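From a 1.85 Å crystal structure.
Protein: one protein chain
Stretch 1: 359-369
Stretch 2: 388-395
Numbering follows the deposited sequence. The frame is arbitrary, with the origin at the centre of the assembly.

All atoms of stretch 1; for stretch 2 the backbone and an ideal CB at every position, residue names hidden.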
# COMPACT_ATOMS: atom_id res chain seq x y z
N ARG A 359 7.95 3.89 46.44
CA ARG A 359 6.74 3.39 45.78
C ARG A 359 6.86 1.91 45.48
O ARG A 359 5.97 1.11 45.78
CB ARG A 359 6.48 4.19 44.48
CG ARG A 359 5.51 3.54 43.52
CD ARG A 359 4.95 4.55 42.53
NE ARG A 359 3.88 3.97 41.70
CZ ARG A 359 2.56 4.08 41.94
NH1 ARG A 359 2.08 4.74 43.00
NH2 ARG A 359 1.69 3.51 41.12
N VAL A 360 7.98 1.52 44.89
CA VAL A 360 8.26 0.10 44.66
C VAL A 360 8.30 -0.72 45.99
O VAL A 360 7.74 -1.81 46.08
CB VAL A 360 9.58 -0.09 43.87
CG1 VAL A 360 10.01 -1.55 43.86
CG2 VAL A 360 9.43 0.45 42.45
N LEU A 361 8.99 -0.21 47.00
CA LEU A 361 9.02 -0.92 48.27
C LEU A 361 7.61 -1.03 48.86
O LEU A 361 7.30 -2.01 49.53
CB LEU A 361 10.02 -0.28 49.22
CG LEU A 361 11.48 -0.28 48.71
CD1 LEU A 361 12.38 0.69 49.50
CD2 LEU A 361 12.07 -1.69 48.64
N GLY A 362 6.75 -0.05 48.61
CA GLY A 362 5.38 -0.09 49.10
C GLY A 362 4.57 -1.21 48.46
O GLY A 362 3.76 -1.87 49.12
N TYR A 363 4.79 -1.43 47.17
CA TYR A 363 4.16 -2.58 46.53
C TYR A 363 4.72 -3.91 47.04
O TYR A 363 3.97 -4.87 47.26
CB TYR A 363 4.26 -2.47 45.03
CG TYR A 363 3.27 -1.52 44.43
CD1 TYR A 363 1.94 -1.86 44.32
CD2 TYR A 363 3.68 -0.29 43.91
CE1 TYR A 363 1.03 -1.00 43.76
CE2 TYR A 363 2.78 0.57 43.33
CZ TYR A 363 1.45 0.20 43.23
OH TYR A 363 0.51 1.02 42.65
N ILE A 364 6.03 -3.97 47.29
CA ILE A 364 6.66 -5.18 47.82
C ILE A 364 6.02 -5.53 49.19
O ILE A 364 5.72 -6.70 49.50
CB ILE A 364 8.20 -5.01 47.88
CG1 ILE A 364 8.73 -4.97 46.44
CG2 ILE A 364 8.89 -6.10 48.69
CD1 ILE A 364 10.22 -4.70 46.27
N GLU A 365 5.76 -4.49 49.99
CA GLU A 365 5.06 -4.69 51.29
C GLU A 365 3.65 -5.26 51.08
O GLU A 365 3.28 -6.27 51.72
CB GLU A 365 5.07 -3.37 52.10
CG GLU A 365 4.10 -3.28 53.30
CD GLU A 365 4.05 -1.87 53.92
OE1 GLU A 365 5.04 -1.10 53.79
OE2 GLU A 365 3.01 -1.49 54.50
N ALA A 366 2.86 -4.67 50.17
CA ALA A 366 1.56 -5.24 49.85
C ALA A 366 1.72 -6.66 49.39
O ALA A 366 0.92 -7.47 49.74
CB ALA A 366 0.78 -4.46 48.81
N GLY A 367 2.73 -6.95 48.57
CA GLY A 367 2.94 -8.30 48.03
C GLY A 367 3.18 -9.33 49.12
O GLY A 367 2.67 -10.48 49.06
N ARG A 368 3.97 -8.94 50.12
CA ARG A 368 4.30 -9.84 51.24
C ARG A 368 3.04 -10.27 51.96
O ARG A 368 2.98 -11.39 52.45
CB ARG A 368 5.21 -9.17 52.26
CG ARG A 368 6.65 -9.03 51.83
CD ARG A 368 7.44 -8.41 52.96
NE ARG A 368 8.70 -7.91 52.46
CZ ARG A 368 9.81 -8.61 52.35
NH1 ARG A 368 9.85 -9.87 52.75
NH2 ARG A 368 10.88 -8.02 51.84
N GLY A 369 2.06 -9.40 52.04
CA GLY A 369 0.80 -9.73 52.70
C GLY A 369 -0.15 -10.60 51.88
O GLY A 369 -0.89 -11.43 52.45
N UNK A 388 18.46 1.30 45.06
CA UNK A 388 18.64 -0.07 44.56
C UNK A 388 17.70 -1.04 45.29
O UNK A 388 17.51 -0.92 46.50
CB UNK A 388 20.09 -0.51 44.73
N UNK A 389 17.12 -1.97 44.55
CA UNK A 389 16.16 -2.95 45.09
C UNK A 389 16.38 -4.23 44.32
O UNK A 389 16.64 -4.22 43.11
CB UNK A 389 14.71 -2.47 44.98
N UNK A 390 16.34 -5.34 45.04
CA UNK A 390 16.54 -6.65 44.44
C UNK A 390 15.44 -7.00 43.41
O UNK A 390 14.30 -6.57 43.56
CB UNK A 390 16.58 -7.71 45.54
N UNK A 391 15.79 -7.84 42.41
CA UNK A 391 14.70 -8.39 41.57
C UNK A 391 13.80 -9.31 42.40
O UNK A 391 14.30 -10.21 43.09
CB UNK A 391 15.27 -9.16 40.37
N UNK A 392 12.49 -9.05 42.35
CA UNK A 392 11.55 -9.61 43.32
C UNK A 392 10.42 -10.34 42.61
O UNK A 392 9.85 -9.82 41.66
CB UNK A 392 10.98 -8.51 44.22
N UNK A 393 10.10 -11.54 43.09
CA UNK A 393 9.04 -12.34 42.51
C UNK A 393 8.08 -12.75 43.60
O UNK A 393 8.51 -13.22 44.65
CB UNK A 393 9.60 -13.57 41.79
N UNK A 394 6.78 -12.56 43.35
CA UNK A 394 5.69 -13.14 44.15
C UNK A 394 4.80 -14.10 43.35
O UNK A 394 4.57 -13.93 42.16
CB UNK A 394 4.83 -12.02 44.73
N UNK A 395 4.23 -15.05 44.08
CA UNK A 395 3.16 -15.89 43.53
C UNK A 395 1.86 -15.32 44.09
O UNK A 395 1.71 -15.20 45.29
CB UNK A 395 3.34 -17.37 43.89

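Position 388 has an extended backbone, and its ideal CB has nothing of the helix 359-369 within 5.5 Å. The helix therefore sets no rule here, and many residues would fit; the deposited one is Tyr 388, which makes no contact with it.

Position 389 is different. Its CA-to-CB bond points toward the helix, and the ideal CB lies 4.6 Å from Leu 361 CD2, 4.9 Å from Val 360 CG1 and 5.2 Å from Ile 364 CD1. Three aliphatic side chains with no polar group among them ask for an apolar residue, and the short distances favour a compact one: valine, perhaps alanine with looser packing, while the extended phi/psi of -145/139 is comfortable for a beta-branched choice. The residue is Val 389, in the p rotamer. Its CG2 sits 3.7 Å from Leu 361 CD2 and 3.8 Å from Ile 364 CD1, while its CG1 lies 4.3 Å from Val 360 CG1, so CG2 packs against Leu 361 and Ile 364, and both branches lie near Val 360.

At 390 the CB points sideways, and at 391 away; neither ideal CB finds the helix within 5.5 Å. Polar residues would do at the first, and the phi of -66° at the second admits proline. They are Glu 390 and Pro 391, and neither touches the helix.

Position 392 turns back toward it, with the ideal CB 4.4 Å from Ile 364 CD1. A small or beta-branched side chain suits this spot and the strand backbone: valine, threonine or alanine. Thr 392 is found. Its OG1 packs 3.9 Å from Ile 364 CD1, yet the hydroxyl is not wasted, because OG1 donates a 2.9 Å hydrogen bond to Glu 390 O.

Position 393 is out of reach of the helix, which leaves the choice open; Val 393 occupies it.

Position 394 points toward the helix where Gly 367 offers bare backbone. The nearest helix atom to the ideal CB is Gly 367 O, at 5.1 Å, so a small residue would leave a gap; a long or flat apolar one, such as leucine, methionine or phenylalanine, could fill it. Phe 394 lays a ring face under Gly 367, whose CA stands 3.9 Å from the ring centroid in a CH-pi contact. The fit depends on the glycine: an ideal CB there would come within 2.6 Å of Phe 394 CE2, a clash. Phe 394 CZ also lies 3.5 Å from Ile 364 O.

Position 395 is again out of reach and tolerant; Glu 395 makes its hydrogen bonds elsewhere in the structure.

Stretch 2 388-395: YVEPTVFE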
# COMPACT_ATOMS: atom_id res chain seq x y z
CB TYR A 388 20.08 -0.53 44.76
CG TYR A 388 21.13 0.31 44.07
CD1 TYR A 388 21.49 0.07 42.74
CD2 TYR A 388 21.75 1.32 44.73
CE1 TYR A 388 22.44 0.84 42.11
CE2 TYR A 388 22.73 2.09 44.11
CZ TYR A 388 23.05 1.88 42.81
OH TYR A 388 24.04 2.66 42.21
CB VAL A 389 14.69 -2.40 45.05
CG1 VAL A 389 14.25 -2.08 43.64
CG2 VAL A 389 13.71 -3.34 45.72
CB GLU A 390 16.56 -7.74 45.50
CG GLU A 390 17.71 -7.68 46.48
CD GLU A 390 17.49 -8.57 47.70
OE1 GLU A 390 16.34 -8.77 48.13
OE2 GLU A 390 18.50 -9.12 48.18
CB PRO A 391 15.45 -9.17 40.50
CG PRO A 391 16.71 -9.59 41.18
CD PRO A 391 17.08 -8.48 42.12
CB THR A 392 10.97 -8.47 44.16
OG1 THR A 392 12.05 -7.83 44.89
CG2 THR A 392 9.94 -8.95 45.13
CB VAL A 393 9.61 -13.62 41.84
CG1 VAL A 393 8.52 -14.45 41.22
CG2 VAL A 393 10.65 -13.26 40.79
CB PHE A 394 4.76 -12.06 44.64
CG PHE A 394 5.37 -11.14 45.67
CD1 PHE A 394 5.39 -11.52 47.00
CD2 PHE A 394 5.92 -9.94 45.30
CE1 PHE A 394 5.92 -10.68 47.95
CE2 PHE A 394 6.49 -9.09 46.25
CZ PHE A 394 6.50 -9.47 47.58
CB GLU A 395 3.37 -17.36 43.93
CG GLU A 395 2.39 -18.28 43.24
CD GLU A 395 2.69 -19.73 43.41
OE1 GLU A 395 3.73 -20.09 44.00
OE2 GLU A 395 1.85 -20.51 42.96
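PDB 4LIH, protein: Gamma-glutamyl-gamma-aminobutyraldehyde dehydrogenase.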